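PDB 6PLJ: nucleotidyl transferase from Methanothermobacter thermautotrophicus, which probably transfers nucleotidyl groups as a member of the MobA-like NTP transferase family, possibly in the synthesis of the pseudomurein cell wall. Local coordinates for residues E77-T82 with R99-D104; S154-G159 with P214-N219. All blocks are in the same frame, centred on the assembly; numbering follows the deposited sequence. Where two conformers were deposited one is given.

Interaction 1. Residues E77-T82 with R99-D104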
loop_
_atom_site.group_PDB
_atom_site.type_symbol
_atom_site.label_atom_id
_atom_site.label_comp_id
_atom_site.label_asym_id
_atom_site.label_seq_id
_atom_site.Cartn_x
_atom_site.Cartn_y
_atom_site.Cartn_z
ATOM N N GLU A 77 8.563 10.511 -6.768
ATOM C CA GLU A 77 9.387 10.001 -5.674
ATOM C C GLU A 77 8.611 8.925 -4.957
ATOM O O GLU A 77 7.387 8.877 -5.072
ATOM C CB GLU A 77 9.760 11.095 -4.672
ATOM C CG GLU A 77 8.561 11.615 -3.876
ATOM C CD GLU A 77 8.892 12.707 -2.892
ATOM O OE1 GLU A 77 10.092 12.928 -2.619
ATOM O OE2 GLU A 77 7.941 13.332 -2.384
ATOM N N CYS A 78 9.326 8.073 -4.228
ATOM C CA CYS A 78 8.710 7.040 -3.414
ATOM C C CYS A 78 9.277 7.095 -2.001
ATOM O O CYS A 78 10.485 6.920 -1.797
ATOM C CB CYS A 78 8.959 5.671 -4.028
ATOM S SG CYS A 78 8.119 4.340 -3.129
ATOM N N ILE A 79 8.388 7.374 -1.052
ATOM C CA ILE A 79 8.664 7.349 0.371
ATOM C C ILE A 79 8.264 5.976 0.866
ATOM O O ILE A 79 7.218 5.472 0.476
ATOM C CB ILE A 79 7.835 8.432 1.117
ATOM C CG1 ILE A 79 8.438 9.831 0.901
ATOM C CG2 ILE A 79 7.819 8.184 2.623
ATOM C CD1 ILE A 79 8.584 10.290 -0.513
ATOM N N VAL A 80 9.092 5.363 1.702
ATOM C CA VAL A 80 8.723 4.098 2.323
ATOM C C VAL A 80 8.772 4.299 3.821
ATOM O O VAL A 80 9.783 4.774 4.346
ATOM C CB VAL A 80 9.655 2.949 1.930
ATOM C CG1 VAL A 80 9.215 1.671 2.615
ATOM C CG2 VAL A 80 9.684 2.762 0.421
ATOM N N VAL A 81 7.680 3.944 4.493
ATOM C CA VAL A 81 7.577 4.093 5.936
ATOM C C VAL A 81 7.871 2.750 6.552
ATOM O O VAL A 81 7.192 1.770 6.241
ATOM C CB VAL A 81 6.189 4.588 6.355
ATOM C CG1 VAL A 81 6.146 4.843 7.855
ATOM C CG2 VAL A 81 5.843 5.867 5.600
ATOM N N THR A 82 8.855 2.726 7.446
ATOM C CA THR A 82 9.290 1.488 8.078
ATOM C C THR A 82 9.057 1.564 9.586
ATOM O O THR A 82 8.767 2.621 10.135
ATOM C CB THR A 82 10.778 1.208 7.769
ATOM O OG1 THR A 82 11.583 2.292 8.253
ATOM C CG2 THR A 82 10.996 1.044 6.256
ATOM N N ARG A 99 13.039 7.038 -0.348
ATOM C CA ARG A 99 13.287 7.843 0.826
ATOM C C ARG A 99 12.607 7.134 1.981
ATOM O O ARG A 99 11.385 7.012 2.003
ATOM C CB ARG A 99 12.716 9.247 0.611
ATOM C CG ARG A 99 12.701 10.147 1.830
ATOM C CD ARG A 99 12.256 11.554 1.471
ATOM N NE ARG A 99 13.169 12.196 0.539
ATOM C CZ ARG A 99 14.274 12.871 0.874
ATOM N NH1 ARG A 99 14.628 13.054 2.150
ATOM N NH2 ARG A 99 15.014 13.410 -0.085
ATOM N N VAL A 100 13.412 6.642 2.914
ATOM C CA VAL A 100 12.905 5.883 4.049
ATOM C C VAL A 100 12.685 6.791 5.244
ATOM O O VAL A 100 13.578 7.566 5.619
ATOM C CB VAL A 100 13.884 4.769 4.448
ATOM C CG1 VAL A 100 13.405 4.063 5.709
ATOM C CG2 VAL A 100 14.044 3.773 3.304
ATOM N N VAL A 101 11.505 6.684 5.847
ATOM C CA VAL A 101 11.220 7.327 7.126
ATOM C C VAL A 101 10.722 6.268 8.076
ATOM O O VAL A 101 9.910 5.429 7.715
ATOM C CB VAL A 101 10.229 8.506 7.037
ATOM C CG1 VAL A 101 10.866 9.637 6.235
ATOM C CG2 VAL A 101 8.892 8.114 6.441
ATOM N N ARG A 102 11.243 6.291 9.295
ATOM C CA ARG A 102 10.914 5.254 10.259
ATOM C C ARG A 102 9.898 5.781 11.270
ATOM O O ARG A 102 10.006 6.919 11.757
ATOM C CB ARG A 102 12.197 4.759 10.922
ATOM C CG ARG A 102 12.073 3.386 11.539
ATOM C CD ARG A 102 13.352 3.004 12.262
ATOM N NE ARG A 102 14.428 2.526 11.390
ATOM C CZ ARG A 102 15.546 1.959 11.848
ATOM N NH1 ARG A 102 15.746 1.826 13.162
ATOM N NH2 ARG A 102 16.481 1.530 11.012
ATOM N N ASN A 103 8.915 4.957 11.568
ATOM C CA ASN A 103 8.023 5.339 12.673
ATOM C C ASN A 103 8.830 5.164 13.964
ATOM O O ASN A 103 9.367 4.129 14.176
ATOM C CB ASN A 103 6.829 4.394 12.799
ATOM C CG ASN A 103 5.790 4.568 11.719
ATOM O OD1 ASN A 103 5.527 5.683 11.284
ATOM N ND2 ASN A 103 5.165 3.483 11.347
ATOM N N ASP A 104 8.833 6.172 14.800
ATOM C CA ASP A 104 9.444 6.093 16.132
ATOM C C ASP A 104 8.605 6.993 17.031
ATOM O O ASP A 104 8.735 8.221 16.929
ATOM C CB ASP A 104 10.912 6.546 16.078
ATOM C CG ASP A 104 11.627 6.439 17.431
ATOM O OD1 ASP A 104 11.082 5.821 18.376
ATOM O OD2 ASP A 104 12.759 6.969 17.531
HETATM O O HOH W 1 12.542 11.766 -2.199
#

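Interaction 2. Residues S154-G159 with P214-N219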
loop_
_atom_site.group_PDB
_atom_site.type_symbol
_atom_site.label_atom_id
_atom_site.label_comp_id
_atom_site.label_asym_id
_atom_site.label_seq_id
_atom_site.Cartn_x
_atom_site.Cartn_y
_atom_site.Cartn_z
ATOM N N SER A 154 -9.049 8.319 -5.335
ATOM C CA SER A 154 -9.152 7.208 -6.264
ATOM C C SER A 154 -8.612 5.989 -5.552
ATOM O O SER A 154 -7.751 6.099 -4.688
ATOM C CB SER A 154 -8.359 7.496 -7.529
ATOM O OG SER A 154 -6.996 7.676 -7.210
ATOM N N ILE A 155 -9.139 4.825 -5.889
ATOM C CA ILE A 155 -8.833 3.616 -5.128
ATOM C C ILE A 155 -8.998 2.379 -5.977
ATOM O O ILE A 155 -9.795 2.378 -6.921
ATOM C CB ILE A 155 -9.753 3.559 -3.887
ATOM C CG1 ILE A 155 -9.317 2.464 -2.912
ATOM C CG2 ILE A 155 -11.229 3.419 -4.290
ATOM C CD1 ILE A 155 -9.903 2.671 -1.543
ATOM N N LEU A 156 -8.229 1.339 -5.649
ATOM C CA LEU A 156 -8.391 0.045 -6.310
ATOM C C LEU A 156 -9.736 -0.543 -5.889
ATOM O O LEU A 156 -9.986 -0.773 -4.720
ATOM C CB LEU A 156 -7.248 -0.904 -5.946
ATOM C CG LEU A 156 -7.236 -2.262 -6.662
ATOM C CD1 LEU A 156 -7.076 -2.066 -8.155
ATOM C CD2 LEU A 156 -6.133 -3.156 -6.104
ATOM N N ALA A 157 -10.593 -0.765 -6.876
ATOM C CA ALA A 157 -11.961 -1.213 -6.642
ATOM C C ALA A 157 -11.993 -2.728 -6.522
ATOM O O ALA A 157 -11.125 -3.436 -7.038
ATOM C CB ALA A 157 -12.850 -0.767 -7.788
ATOM N N ARG A 158 -13.011 -3.212 -5.828
ATOM C CA ARG A 158 -13.258 -4.644 -5.687
ATOM C C ARG A 158 -13.937 -5.189 -6.945
ATOM O O ARG A 158 -13.813 -6.373 -7.255
ATOM C CB ARG A 158 -14.097 -4.882 -4.428
ATOM C CG ARG A 158 -14.482 -6.309 -4.119
ATOM C CD ARG A 158 -13.286 -7.229 -3.923
ATOM N NE ARG A 158 -12.410 -6.854 -2.807
ATOM C CZ ARG A 158 -11.422 -7.628 -2.331
ATOM N NH1 ARG A 158 -11.155 -8.817 -2.878
ATOM N NH2 ARG A 158 -10.679 -7.214 -1.315
ATOM N N GLY A 159 -14.641 -4.322 -7.669
ATOM C CA GLY A 159 -15.364 -4.702 -8.886
ATOM C C GLY A 159 -15.036 -3.773 -10.029
ATOM O O GLY A 159 -13.874 -3.458 -10.255
ATOM N N PRO A 214 -7.796 -9.773 -10.283
ATOM C CA PRO A 214 -8.137 -9.743 -8.846
ATOM C C PRO A 214 -6.980 -9.986 -7.878
ATOM O O PRO A 214 -7.061 -9.573 -6.724
ATOM C CB PRO A 214 -9.175 -10.857 -8.717
ATOM C CG PRO A 214 -9.850 -10.824 -10.039
ATOM C CD PRO A 214 -8.748 -10.616 -11.033
ATOM N N ILE A 215 -5.919 -10.633 -8.338
ATOM C CA ILE A 215 -4.723 -10.830 -7.520
ATOM C C ILE A 215 -4.188 -9.481 -6.995
ATOM O O ILE A 215 -3.574 -9.422 -5.930
ATOM C CB ILE A 215 -3.635 -11.586 -8.313
ATOM C CG1 ILE A 215 -2.546 -12.127 -7.366
ATOM C CG2 ILE A 215 -3.053 -10.727 -9.425
ATOM C CD1 ILE A 215 -3.035 -13.207 -6.445
ATOM N N GLU A 216 -4.433 -8.407 -7.731
ATOM C CA GLU A 216 -3.968 -7.076 -7.307
ATOM C C GLU A 216 -4.548 -6.632 -5.965
ATOM O O GLU A 216 -3.909 -5.856 -5.245
ATOM C CB GLU A 216 -4.280 -6.032 -8.384
ATOM C CG GLU A 216 -3.558 -6.292 -9.698
ATOM C CD GLU A 216 -3.701 -5.153 -10.690
ATOM O OE1 GLU A 216 -4.772 -4.530 -10.741
ATOM O OE2 GLU A 216 -2.720 -4.898 -11.424
ATOM N N LEU A 217 -5.718 -7.155 -5.609
ATOM C CA LEU A 217 -6.377 -6.822 -4.346
ATOM C C LEU A 217 -5.833 -7.589 -3.146
ATOM O O LEU A 217 -6.220 -7.298 -2.017
ATOM C CB LEU A 217 -7.880 -7.096 -4.466
ATOM C CG LEU A 217 -8.637 -6.098 -5.330
ATOM C CD1 LEU A 217 -9.837 -6.740 -6.021
ATOM C CD2 LEU A 217 -9.066 -4.909 -4.485
ATOM N N VAL A 218 -4.970 -8.571 -3.375
ATOM C CA VAL A 218 -4.537 -9.453 -2.302
ATOM C C VAL A 218 -3.422 -8.837 -1.480
ATOM O O VAL A 218 -2.309 -8.649 -1.968
ATOM C CB VAL A 218 -4.080 -10.823 -2.850
ATOM C CG1 VAL A 218 -3.578 -11.729 -1.719
ATOM C CG2 VAL A 218 -5.225 -11.503 -3.601
ATOM N N ASN A 219 -3.730 -8.513 -0.231
ATOM C CA ASN A 219 -2.701 -8.177 0.751
ATOM C C ASN A 219 -2.356 -9.453 1.506
ATOM O O ASN A 219 -3.232 -10.292 1.755
ATOM C CB ASN A 219 -3.179 -7.098 1.724
ATOM C CG ASN A 219 -4.492 -7.468 2.404
ATOM O OD1 ASN A 219 -5.488 -7.672 1.730
ATOM N ND2 ASN A 219 -4.485 -7.603 3.713
HETATM O O HOH W 2 -8.283 -8.447 -0.483
#

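Interaction 1. Residues E77-T82 with R99-D104
Strands 77-82 and 99-102 run parallel, I79 beside R99 through T82 beside R102, their axes 4.7 Å apart at the closest and inclined by 26°. Four backbone hydrogen bonds set this register: R99 N to C78 O, V80 N to R99 O, V101 N to V80 O and T82 N to V101 O. A fifth, N103 N to T82 O, is the shortest at 2.7 Å and nearly straight, 173° at the hydrogen; it extends the pairing one residue past the end of strand 99-102. On one face of the sheet I79 and V81 join V101, whose CG1 is turned anti to the carbonyl carbon (chi1 -66°), placing CG2 between the backbone N and the carbonyl carbon; V101 CG2 meets V81 CG2 at 3.9 Å and I79 CG2 at 4.0 Å, while V101 packs on R116 and A120, and V81 on S113, of helix 110-120. The two strands and the intervening helix 86-92 form a beta-alpha-beta unit, one step of the Rossmann-like alpha/beta architecture known for this family, with 99-102 at the sheet edge. That helix serves the face carrying V100, T82 and R102. Here T82 OG1 touches V100 CG1 and lies 3.5 Å from the methylene R102 CG, but its hydrogen bond goes to E90; the second carboxylate oxygen of E90 makes a salt bridge with R102 NH2. At the start of the pair, E77 OE1 and R99 NE are 4.5 Å apart, too far for a salt bridge. A water joins them, donating to E77 OE1 and accepting from R99 NE at 2.8 Å in the guanidinium plane. E77 OE2 is hydrogen-bonded to S26 OG and G122 N. N103 turns its amide across V81, OD1 3.6 Å from V81 CG1, and its ND2 is hydrogen-bonded to S113 OG.

Interaction 2. Residues S154-G159 with P214-N219
Apolar contacts between L156 and L217 join the end of a strand to a 3-10 turn. L156 CD2 lies 3.8 Å from L217 CD2, the two side chains crossing at a slant, and the same L156 methyl rests 3.6 Å from the backbone oxygen of E216. L156 reaches the turn because its CG is anti to the backbone N (chi1 -175°), which extends the branch from strand 152-157 toward residues 216 and 217. L217 contributes both methyls: besides meeting L156, CD2 comes within 3.6 Å of A157 O, and CD1 lies near both A157 O and the R158 guanidinium. No direct hydrogen bond joins the segments, so the fit is carried by van der Waals contact and one bridging water.

The second kind of contact is a charged plane laid on an aliphatic group. R158 starts out pointing away from the 3-10 turn, but bends at chi2 and chi3, both near 60°, and folds back until L217 CD1 stands 3.7 Å above one face of its guanidinium, displaced toward the rim. NH1 is 4.0 Å from that methyl. NE donates to G169 O, which helps fix the rotation of the plane.

Between the segments the polar link is a water, which accepts from R158 NH2 at 2.8 Å, in the guanidinium plane, and donates to L217 O. The turn has its own anchoring: L217 N to P214 O closes it, and E216 directs its carboxylate to S137, T140 and the backbone of S212, its backbone oxygen receiving Q133 NE2.

L156 also packs on T140 and I144 of helix 138-147. Strand 152-157 lies between 174-177 and 205-210 in the mixed sheet; the turn follows strand 205-210 in the chain and precedes helix 223-236, on which I215 and V218 rest.

In the fold
Both contacts involve strands of the same mixed sheet, but they lie on opposite sides of the chain's centre, their own centres about 23 Å apart and their nearest atoms about 14 Å apart. Interaction 1 pairs two neighbouring strands at one margin of the sheet: its largely buried half is strand 77-82, its more exposed half the outermost strand 99-102. Interaction 2 joins an interior strand to a non-strand turn, mostly buried, with R158 at the surface. The chemistry follows: a regular ladder of backbone bonds against leucine packing and an arginine plane over a methyl, with no direct hydrogen bond. In each, a single water links an arginine across the segments, to a carboxylate in interaction 1 and to a backbone oxygen in interaction 2.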